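Local structure of 2-polyprenyl-6-methoxyphenol hydroxylase-like FAD-dependent oxidoreductase (Streptomyces sp. NRRL 11266, 6UI5) at residues A[8-13]-A[28-33]; A[14-19]-A[102-107]; A[148-153]-A[278-283]. The protein is an FAD-dependent oxidoreductase that binds its flavin cofactor on a Rossmann-type fold and carries a C-terminal domain probably related to thioredoxin. All blocks are in the same frame, centred on the assembly; numbering follows the deposited sequence.

Contact 1: residues A[8-13]-A[28-33]. With FAD (flavin-adenine dinucleotide), chain C.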
loop_
_atom_site.group_PDB
_atom_site.type_symbol
_atom_site.label_atom_id
_atom_site.label_comp_id
_atom_site.label_asym_id
_atom_site.label_seq_id
_atom_site.Cartn_x
_atom_site.Cartn_y
_atom_site.Cartn_z
ATOM N N VAL A 8 -10.817 19.825 29.948
ATOM C CA VAL A 8 -11.665 18.772 30.515
ATOM C C VAL A 8 -10.992 17.433 30.261
ATOM O O VAL A 8 -10.925 16.974 29.113
ATOM C CB VAL A 8 -13.076 18.763 29.906
ATOM C CG1 VAL A 8 -14.032 17.960 30.776
ATOM C CG2 VAL A 8 -13.584 20.162 29.680
ATOM N N GLY A 9 -10.552 16.768 31.325
ATOM C CA GLY A 9 -9.947 15.453 31.191
ATOM C C GLY A 9 -8.471 15.450 31.524
ATOM O O GLY A 9 -7.695 16.228 30.955
ATOM N N ALA A 10 -8.052 14.586 32.445
ATOM C CA ALA A 10 -6.666 14.541 32.889
ATOM C C ALA A 10 -5.985 13.231 32.497
ATOM O O ALA A 10 -5.276 12.615 33.292
ATOM C CB ALA A 10 -6.580 14.784 34.391
ATOM N N GLY A 11 -6.196 12.786 31.261
ATOM C CA GLY A 11 -5.241 11.919 30.598
ATOM C C GLY A 11 -4.060 12.710 30.029
ATOM O O GLY A 11 -3.894 13.918 30.277
ATOM N N PRO A 12 -3.187 12.008 29.281
ATOM C CA PRO A 12 -2.018 12.705 28.678
ATOM C C PRO A 12 -2.383 13.993 27.979
ATOM O O PRO A 12 -1.735 15.014 28.187
ATOM C CB PRO A 12 -1.445 11.678 27.683
ATOM C CG PRO A 12 -2.303 10.387 27.897
ATOM C CD PRO A 12 -3.087 10.547 29.147
ATOM N N ALA A 13 -3.431 13.945 27.158
ATOM C CA ALA A 13 -3.815 15.080 26.338
ATOM C C ALA A 13 -4.067 16.309 27.196
ATOM O O ALA A 13 -3.364 17.322 27.081
ATOM C CB ALA A 13 -5.056 14.704 25.524
ATOM N N ALA A 28 -5.089 28.154 33.898
ATOM C CA ALA A 28 -5.756 26.961 33.394
ATOM C C ALA A 28 -6.423 26.184 34.523
ATOM O O ALA A 28 -5.864 26.025 35.619
ATOM C CB ALA A 28 -4.780 26.059 32.656
ATOM N N VAL A 29 -7.624 25.690 34.260
ATOM C CA VAL A 29 -8.302 24.824 35.212
ATOM C C VAL A 29 -8.611 23.521 34.497
ATOM O O VAL A 29 -9.293 23.514 33.468
ATOM C CB VAL A 29 -9.565 25.471 35.791
ATOM C CG1 VAL A 29 -10.483 24.407 36.354
ATOM C CG2 VAL A 29 -9.166 26.469 36.863
ATOM N N LEU A 30 -8.069 22.434 35.024
ATOM C CA LEU A 30 -8.123 21.124 34.420
ATOM C C LEU A 30 -9.062 20.288 35.270
ATOM O O LEU A 30 -8.910 20.231 36.494
ATOM C CB LEU A 30 -6.721 20.521 34.363
ATOM C CG LEU A 30 -6.502 19.056 34.061
ATOM C CD1 LEU A 30 -6.906 18.795 32.656
ATOM C CD2 LEU A 30 -5.017 18.713 34.241
ATOM N N VAL A 31 -10.056 19.695 34.626
ATOM C CA VAL A 31 -11.140 18.995 35.291
ATOM C C VAL A 31 -11.072 17.528 34.895
ATOM O O VAL A 31 -10.969 17.202 33.703
ATOM C CB VAL A 31 -12.501 19.610 34.919
ATOM C CG1 VAL A 31 -13.598 18.652 35.230
ATOM C CG2 VAL A 31 -12.724 20.881 35.688
ATOM N N ASP A 32 -11.116 16.649 35.892
ATOM C CA ASP A 32 -11.301 15.224 35.664
ATOM C C ASP A 32 -12.213 14.704 36.763
ATOM O O ASP A 32 -12.309 15.302 37.840
ATOM C CB ASP A 32 -9.974 14.454 35.665
ATOM C CG ASP A 32 -10.109 13.040 35.107
ATOM O OD1 ASP A 32 -9.859 12.849 33.891
ATOM O OD2 ASP A 32 -10.452 12.115 35.884
ATOM N N ILE A 33 -12.886 13.584 36.498
ATOM C CA ILE A 33 -13.831 13.078 37.486
ATOM C C ILE A 33 -13.230 12.039 38.428
ATOM O O ILE A 33 -13.775 11.843 39.519
ATOM C CB ILE A 33 -15.120 12.546 36.815
ATOM C CG1 ILE A 33 -14.836 11.707 35.576
ATOM C CG2 ILE A 33 -15.962 13.678 36.348
ATOM C CD1 ILE A 33 -14.342 10.330 35.865
HETATM P PA FAD C . -8.258 9.554 28.021
HETATM O O1A FAD C . -7.013 8.754 28.333
HETATM O O2A FAD C . -9.385 8.585 27.706
HETATM O O5B FAD C . -8.574 10.656 29.218
HETATM C C5B FAD C . -9.797 11.376 29.211
HETATM C C4B FAD C . -10.095 11.851 30.671
HETATM O O4B FAD C . -11.127 12.654 30.751
HETATM C C3B FAD C . -10.464 10.635 31.553
HETATM O O3B FAD C . -9.875 10.792 32.770
HETATM C C2B FAD C . -11.998 10.716 31.676
HETATM O O2B FAD C . -12.403 9.908 32.856
HETATM C C1B FAD C . -12.165 11.999 31.854
HETATM N N9A FAD C . -13.466 12.534 31.502
HETATM C C8A FAD C . -14.274 12.119 30.501
HETATM N N7A FAD C . -15.352 12.930 30.474
HETATM C C5A FAD C . -15.195 13.860 31.447
HETATM C C6A FAD C . -15.981 14.928 31.863
HETATM N N6A FAD C . -17.253 15.549 31.526
HETATM N N1A FAD C . -15.590 15.704 32.878
HETATM C C2A FAD C . -14.416 15.463 33.503
HETATM N N3A FAD C . -13.638 14.424 33.085
HETATM C C4A FAD C . -14.025 13.624 32.066
HETATM N N1 FAD C . -1.757 4.064 24.175
HETATM C C2 FAD C . -0.352 3.792 23.753
HETATM O O2 FAD C . 0.408 4.672 23.518
HETATM N N3 FAD C . 0.097 2.375 23.633
HETATM C C4 FAD C . -0.844 1.294 23.931
HETATM O O4 FAD C . -0.517 0.158 23.847
HETATM C C4X FAD C . -2.258 1.608 24.352
HETATM N N5 FAD C . -3.139 0.496 24.626
HETATM C C5X FAD C . -4.541 0.773 25.028
HETATM C C6 FAD C . -5.385 -0.309 25.284
HETATM C C7 FAD C . -6.701 -0.082 25.671
HETATM C C7M FAD C . -7.371 -1.433 25.876
HETATM C C8 FAD C . -7.201 1.222 25.813
HETATM C C8M FAD C . -8.665 1.375 26.247
HETATM C C9 FAD C . -6.354 2.314 25.554
HETATM C C9A FAD C . -5.013 2.103 25.154
HETATM N N10 FAD C . -4.092 3.266 24.859
HETATM C C10 FAD C . -2.713 2.984 24.471
HETATM C "C1'" FAD C . -4.602 4.641 25.036
HETATM C "C2'" FAD C . -4.552 5.628 23.856
HETATM O "O2'" FAD C . -3.302 6.192 23.707
HETATM C "C3'" FAD C . -5.456 6.826 24.138
HETATM O "O3'" FAD C . -5.579 7.526 22.940
HETATM C "C4'" FAD C . -4.925 7.837 25.175
HETATM O "O4'" FAD C . -4.697 7.295 26.445
HETATM C "C5'" FAD C . -6.066 8.855 25.299
HETATM O "O5'" FAD C . -5.616 10.049 25.876
HETATM P P FAD C . -6.683 11.262 26.223
HETATM O O1P FAD C . -6.123 12.095 27.351
HETATM O O2P FAD C . -7.086 12.100 25.024
HETATM O O3P FAD C . -8.073 10.482 26.665
#

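Contact 2: residues A[14-19]-A[102-107]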
loop_
_atom_site.group_PDB
_atom_site.type_symbol
_atom_site.label_atom_id
_atom_site.label_comp_id
_atom_site.label_asym_id
_atom_site.label_seq_id
_atom_site.Cartn_x
_atom_site.Cartn_y
_atom_site.Cartn_z
ATOM N N GLY A 14 -5.049 16.218 28.096
ATOM C CA GLY A 14 -5.426 17.380 28.888
ATOM C C GLY A 14 -4.358 17.787 29.880
ATOM O O GLY A 14 -4.157 18.976 30.132
ATOM N N LEU A 15 -3.674 16.808 30.475
ATOM C CA LEU A 15 -2.598 17.115 31.413
ATOM C C LEU A 15 -1.504 17.898 30.704
ATOM O O LEU A 15 -1.151 19.025 31.093
ATOM C CB LEU A 15 -2.032 15.805 31.998
ATOM C CG LEU A 15 -2.720 15.193 33.203
ATOM C CD1 LEU A 15 -2.318 13.712 33.511
ATOM C CD2 LEU A 15 -2.385 16.112 34.360
ATOM N N MET A 16 -0.992 17.311 29.623
ATOM C CA MET A 16 0.086 17.901 28.848
ATOM C C MET A 16 -0.270 19.310 28.383
ATOM O O MET A 16 0.574 20.214 28.408
ATOM C CB MET A 16 0.436 16.966 27.676
ATOM C CG MET A 16 1.420 17.544 26.728
ATOM S SD MET A 16 2.942 17.994 27.609
ATOM C CE MET A 16 3.999 16.585 27.780
ATOM N N LEU A 17 -1.529 19.537 28.035
ATOM C CA LEU A 17 -1.924 20.863 27.571
ATOM C C LEU A 17 -1.954 21.853 28.721
ATOM O O LEU A 17 -1.445 22.973 28.599
ATOM C CB LEU A 17 -3.286 20.793 26.861
ATOM C CG LEU A 17 -4.030 22.086 26.546
ATOM C CD1 LEU A 17 -3.199 22.938 25.537
ATOM C CD2 LEU A 17 -5.396 21.736 25.935
ATOM N N ALA A 18 -2.543 21.451 29.849
ATOM C CA ALA A 18 -2.564 22.329 31.011
ATOM C C ALA A 18 -1.158 22.752 31.376
ATOM O O ALA A 18 -0.933 23.892 31.803
ATOM C CB ALA A 18 -3.242 21.647 32.213
ATOM N N CYS A 19 -0.187 21.853 31.203
ATOM C CA CYS A 19 1.205 22.261 31.376
ATOM C C CYS A 19 1.623 23.270 30.307
ATOM O O CYS A 19 2.245 24.299 30.623
ATOM C CB CYS A 19 2.122 21.048 31.353
ATOM S SG CYS A 19 1.972 19.995 32.788
ATOM N N LYS A 102 1.923 10.520 36.101
ATOM C CA LYS A 102 2.375 11.032 37.385
ATOM C C LYS A 102 3.309 12.225 37.193
ATOM O O LYS A 102 3.137 13.264 37.841
ATOM C CB LYS A 102 3.033 9.908 38.179
ATOM C CG LYS A 102 3.663 10.328 39.485
ATOM C CD LYS A 102 2.641 10.526 40.547
ATOM C CE LYS A 102 3.297 10.979 41.835
ATOM N NZ LYS A 102 3.927 12.313 41.716
ATOM N N VAL A 103 4.274 12.131 36.264
ATOM C CA VAL A 103 5.169 13.283 36.149
ATOM C C VAL A 103 4.424 14.485 35.576
ATOM O O VAL A 103 4.754 15.635 35.902
ATOM C CB VAL A 103 6.456 12.983 35.344
ATOM C CG1 VAL A 103 7.186 11.765 35.900
ATOM C CG2 VAL A 103 6.171 12.823 33.890
ATOM N N LEU A 104 3.388 14.265 34.757
ATOM C CA LEU A 104 2.676 15.435 34.251
ATOM C C LEU A 104 1.707 16.023 35.284
ATOM O O LEU A 104 1.524 17.251 35.323
ATOM C CB LEU A 104 1.953 15.109 32.952
ATOM C CG LEU A 104 2.811 14.466 31.864
ATOM C CD1 LEU A 104 1.940 13.628 30.915
ATOM C CD2 LEU A 104 3.656 15.518 31.049
ATOM N N ILE A 105 1.090 15.187 36.131
ATOM C CA ILE A 105 0.345 15.741 37.259
ATOM C C ILE A 105 1.279 16.545 38.152
ATOM O O ILE A 105 0.931 17.635 38.622
ATOM C CB ILE A 105 -0.371 14.626 38.048
ATOM C CG1 ILE A 105 -1.440 13.937 37.196
ATOM C CG2 ILE A 105 -0.953 15.200 39.340
ATOM C CD1 ILE A 105 -1.982 12.638 37.832
ATOM N N ASP A 106 2.484 16.025 38.396
ATOM C CA ASP A 106 3.451 16.773 39.193
ATOM C C ASP A 106 3.775 18.109 38.549
ATOM O O ASP A 106 3.667 19.161 39.192
ATOM C CB ASP A 106 4.726 15.964 39.379
ATOM C CG ASP A 106 4.602 14.930 40.465
ATOM O OD1 ASP A 106 3.584 14.924 41.200
ATOM O OD2 ASP A 106 5.539 14.115 40.580
ATOM N N ARG A 107 4.174 18.087 37.270
ATOM C CA ARG A 107 4.541 19.332 36.598
ATOM C C ARG A 107 3.369 20.299 36.566
ATOM O O ARG A 107 3.558 21.515 36.720
ATOM C CB ARG A 107 5.037 19.060 35.181
ATOM C CG ARG A 107 5.230 20.322 34.366
ATOM C CD ARG A 107 6.451 21.073 34.841
ATOM N NE ARG A 107 7.627 20.221 34.759
ATOM C CZ ARG A 107 8.454 20.175 33.715
ATOM N NH1 ARG A 107 8.262 20.963 32.625
ATOM N NH2 ARG A 107 9.478 19.324 33.772
#

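Contact 3: residues A[148-153]-A[278-283]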
loop_
_atom_site.group_PDB
_atom_site.type_symbol
_atom_site.label_atom_id
_atom_site.label_comp_id
_atom_site.label_asym_id
_atom_site.label_seq_id
_atom_site.Cartn_x
_atom_site.Cartn_y
_atom_site.Cartn_z
ATOM N N CYS A 148 -15.344 31.244 31.223
ATOM C CA CYS A 148 -13.968 30.991 30.800
ATOM C C CYS A 148 -13.718 31.528 29.390
ATOM O O CYS A 148 -14.627 31.985 28.692
ATOM C CB CYS A 148 -13.640 29.497 30.857
ATOM S SG CYS A 148 -14.332 28.573 29.501
ATOM N N ARG A 149 -12.457 31.438 28.967
ATOM C CA ARG A 149 -11.955 32.051 27.742
ATOM C C ARG A 149 -11.937 31.090 26.565
ATOM O O ARG A 149 -12.399 31.424 25.466
ATOM C CB ARG A 149 -10.544 32.583 27.993
ATOM C CG ARG A 149 -9.994 33.434 26.894
ATOM C CD ARG A 149 -9.101 34.480 27.497
ATOM N NE ARG A 149 -8.482 35.302 26.474
ATOM C CZ ARG A 149 -7.688 36.322 26.755
ATOM N NH1 ARG A 149 -7.444 36.626 28.027
ATOM N NH2 ARG A 149 -7.145 37.034 25.777
ATOM N N TYR A 150 -11.378 29.908 26.762
ATOM C CA TYR A 150 -11.454 28.843 25.780
ATOM C C TYR A 150 -11.822 27.568 26.521
ATOM O O TYR A 150 -11.487 27.400 27.697
ATOM C CB TYR A 150 -10.129 28.658 25.013
ATOM C CG TYR A 150 -9.776 29.816 24.117
ATOM C CD1 TYR A 150 -10.389 29.960 22.884
ATOM C CD2 TYR A 150 -8.816 30.760 24.488
ATOM C CE1 TYR A 150 -10.090 31.005 22.058
ATOM C CE2 TYR A 150 -8.494 31.833 23.645
ATOM C CZ TYR A 150 -9.145 31.944 22.433
ATOM O OH TYR A 150 -8.886 32.981 21.567
ATOM N N LEU A 151 -12.508 26.672 25.821
ATOM C CA LEU A 151 -12.868 25.367 26.351
ATOM C C LEU A 151 -12.228 24.305 25.471
ATOM O O LEU A 151 -12.524 24.226 24.277
ATOM C CB LEU A 151 -14.392 25.194 26.405
ATOM C CG LEU A 151 -14.870 23.755 26.574
ATOM C CD1 LEU A 151 -14.396 23.189 27.905
ATOM C CD2 LEU A 151 -16.373 23.667 26.425
ATOM N N VAL A 152 -11.353 23.490 26.053
ATOM C CA VAL A 152 -10.719 22.391 25.330
ATOM C C VAL A 152 -11.219 21.087 25.924
ATOM O O VAL A 152 -11.013 20.812 27.113
ATOM C CB VAL A 152 -9.183 22.451 25.385
ATOM C CG1 VAL A 152 -8.618 21.400 24.468
ATOM C CG2 VAL A 152 -8.679 23.839 25.000
ATOM N N GLY A 153 -11.893 20.298 25.102
ATOM C CA GLY A 153 -12.286 18.980 25.513
ATOM C C GLY A 153 -11.199 17.970 25.246
ATOM O O GLY A 153 -10.988 17.575 24.096
ATOM N N ARG A 278 -13.542 28.932 19.986
ATOM C CA ARG A 278 -13.472 28.940 21.452
ATOM C C ARG A 278 -13.573 27.544 22.054
ATOM O O ARG A 278 -13.201 27.355 23.216
ATOM C CB ARG A 278 -14.533 29.843 22.078
ATOM C CG ARG A 278 -14.430 31.282 21.702
ATOM C CD ARG A 278 -13.885 32.088 22.859
ATOM N NE ARG A 278 -13.740 33.493 22.497
ATOM C CZ ARG A 278 -12.852 34.324 23.032
ATOM N NH1 ARG A 278 -12.006 33.903 23.962
ATOM N NH2 ARG A 278 -12.810 35.582 22.623
ATOM N N VAL A 279 -14.028 26.557 21.281
ATOM C CA VAL A 279 -14.062 25.167 21.735
ATOM C C VAL A 279 -13.154 24.328 20.844
ATOM O O VAL A 279 -13.404 24.192 19.638
ATOM C CB VAL A 279 -15.490 24.600 21.754
ATOM C CG1 VAL A 279 -15.465 23.203 22.318
ATOM C CG2 VAL A 279 -16.394 25.491 22.590
ATOM N N PHE A 280 -12.102 23.772 21.433
ATOM C CA PHE A 280 -11.215 22.835 20.752
ATOM C C PHE A 280 -11.392 21.458 21.356
ATOM O O PHE A 280 -12.060 21.283 22.389
ATOM C CB PHE A 280 -9.744 23.256 20.859
ATOM C CG PHE A 280 -9.471 24.623 20.330
ATOM C CD1 PHE A 280 -9.809 25.743 21.059
ATOM C CD2 PHE A 280 -8.893 24.796 19.104
ATOM C CE1 PHE A 280 -9.547 27.006 20.581
ATOM C CE2 PHE A 280 -8.628 26.072 18.619
ATOM C CZ PHE A 280 -8.958 27.169 19.356
ATOM N N ILE A 281 -10.777 20.473 20.702
ATOM C CA ILE A 281 -10.745 19.119 21.239
ATOM C C ILE A 281 -9.416 18.503 20.849
ATOM O O ILE A 281 -8.771 18.928 19.892
ATOM C CB ILE A 281 -11.912 18.233 20.752
ATOM C CG1 ILE A 281 -11.988 18.217 19.240
ATOM C CG2 ILE A 281 -13.240 18.683 21.358
ATOM C CD1 ILE A 281 -12.845 17.092 18.730
ATOM N N ALA A 282 -9.015 17.478 21.594
ATOM C CA ALA A 282 -7.671 16.941 21.453
ATOM C C ALA A 282 -7.642 15.525 22.004
ATOM O O ALA A 282 -8.537 15.109 22.747
ATOM C CB ALA A 282 -6.642 17.828 22.166
ATOM N N GLY A 283 -6.599 14.796 21.622
ATOM C CA GLY A 283 -6.446 13.422 22.054
ATOM C C GLY A 283 -7.571 12.533 21.571
ATOM O O GLY A 283 -7.988 12.595 20.410
#

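Contact 1: residues A[8-13]-A[28-33]
Parallel strands 5-8 and 28-31 are paired here at their C-terminal ends, where Val8 pairs with Val31 and the amide of Gly9 binds Val31 O. That bond is modelled as very short, so its exact length is doubtful. One step further on, Asp32 OD1 accepts the amide of Ala10 at 2.9 Å (from N), almost straight at 170°, on the anti side of the oxygen and 23° out of the carboxylate plane. The same OD1 accepts the ribose hydroxyl O3B of FAD, again at a doubtfully short distance, while OD2 receives the amide of His34. The bonds from Ala10 N and His34 N probably restrain the carboxylate's rotation. The methyl of Ala10 lies 3.6 Å from Asp32 CB. In Leu30, CG anti to the backbone N (chi1 167°) and the following bend at chi2 together bring CD1 to 3.2 Å from Gly9 O. Because Gly9 has no side chain, its CA can come within 3.1 Å of FAD O4B. Val8 CG1, 3.5 Å from FAD N1A, and Val31 CG1, 3.7 Å from FAD C2A, line the adenine. At the start of helix 12-22, with Gly11 at the N-cap position, Ala13 N binds FAD O1P at 3.3 Å. Gly9, Gly11 and Gly14 fit the GxGxxG pattern, and with the acidic residue after the second strand are consistent with the Rossmann beta-alpha-beta dinucleotide-binding motif.

Contact 2: residues A[14-19]-A[102-107]
The sulphur SG of Cys19 packs between CG of Arg107, at 3.6 Å, and the carbonyl oxygen of Leu104, at 3.8 Å. The thiol thus rests against the aliphatic part of the arginine and against backbone one turn earlier. Arg107 leaves its helix with CG anti to the backbone N (chi1 171°), which places CG beside the sulphur; the later bends at chi2 and chi3 carry the guanidinium on to bind Arg57 O through NH1. The two helical segments run in the same general direction, inclined by 31° with their axes 9.1 Å apart, and Leu15 and Leu104 occupy the middle of the interface. These two leucines meet through their stems, CB to CB at 4.2 Å, and their branches then part. Leu15 reaches over to Ile105, its CD2 coming within 3.7 Å of Ile105 CG1, and the two side chains cross obliquely. Leu104 turns the other way, and its CD2 is touched by the terminal methyl CE of Met16 at 3.5 Å; the bent thioether chain carries that methyl across. Elsewhere on helix 12-22, Leu15 and Ala18 also pack on Leu30, and Met16 on helix 295-316. The salt bridge of Lys102 and Asp106, one turn apart, starts from side chains that leave their helix away from helix 12-22. Charge is therefore kept to that salt bridge and to the arginine tip, and the two helices are joined by apolar packing that includes the thiol of Cys19 and the thioether of Met16.

Contact 3: residues A[148-153]-A[278-283]
Tyr150 sets its CG beside the backbone N and anti to the carbonyl carbon (chi1 -67°), while Arg278 bends at chi2 (-106°); together these torsions bring Arg278 NH1 over one face of the phenol ring. NH1 is shifted toward the rim in an off-centre cation-pi contact, with Arg278 CZ 4.8 Å from the Tyr150 ring centroid and the two planes 24° apart. The same NH1 donates to Arg149 O at 2.9 Å, nearly in the guanidinium plane; this, with the weak bond of Arg278 NE to Gly130 O, probably limits the group's rotation. Alongside, the ring of Phe280 points the same way as that of Tyr150 and offers CE1 at its edge, 3.8 Å from Tyr150 CD1. The parallel strands pair through Leu151 N to Arg278 O (2.8 Å), Phe280 N to Leu151 O (2.9 Å) and Gly153 N to Phe280 O (2.9 Å), before a longer bond from Ala282 N to Gly153 O (3.2 Å). Leu151 and Val279 share one sheet face, Val152 and Phe280 the other. The chemistry thus changes along the pairing, from a charged, aromatic clasp to backbone bonding with small apolar contacts, where the chain runs on to Gly283 of the FAD pocket.

In the fold
All three contacts lie within the FAD-binding domain. Contacts 1 and 3 reach one five-stranded parallel sheet, ordered 114-116, 28-31, 5-8, 150-153, 279-281. Strand 5-8 is central: contact 1 joins it to strand 28-31, while contact 3 begins with its neighbour on the other side and adds the last strand. Their centres are about 11 Å apart, with a probable hydrogen bond from Val8 N to Val152 O between them. Contact 2, centred about 9 Å from contact 1 and 16 Å from contact 3, packs helix 12-22 on helix 97-110 and interleaves with contact 1 along the chain; contact 3 follows both. Helix 12-22, whose start lies at the FAD diphosphate, is shared by contacts 1 and 2.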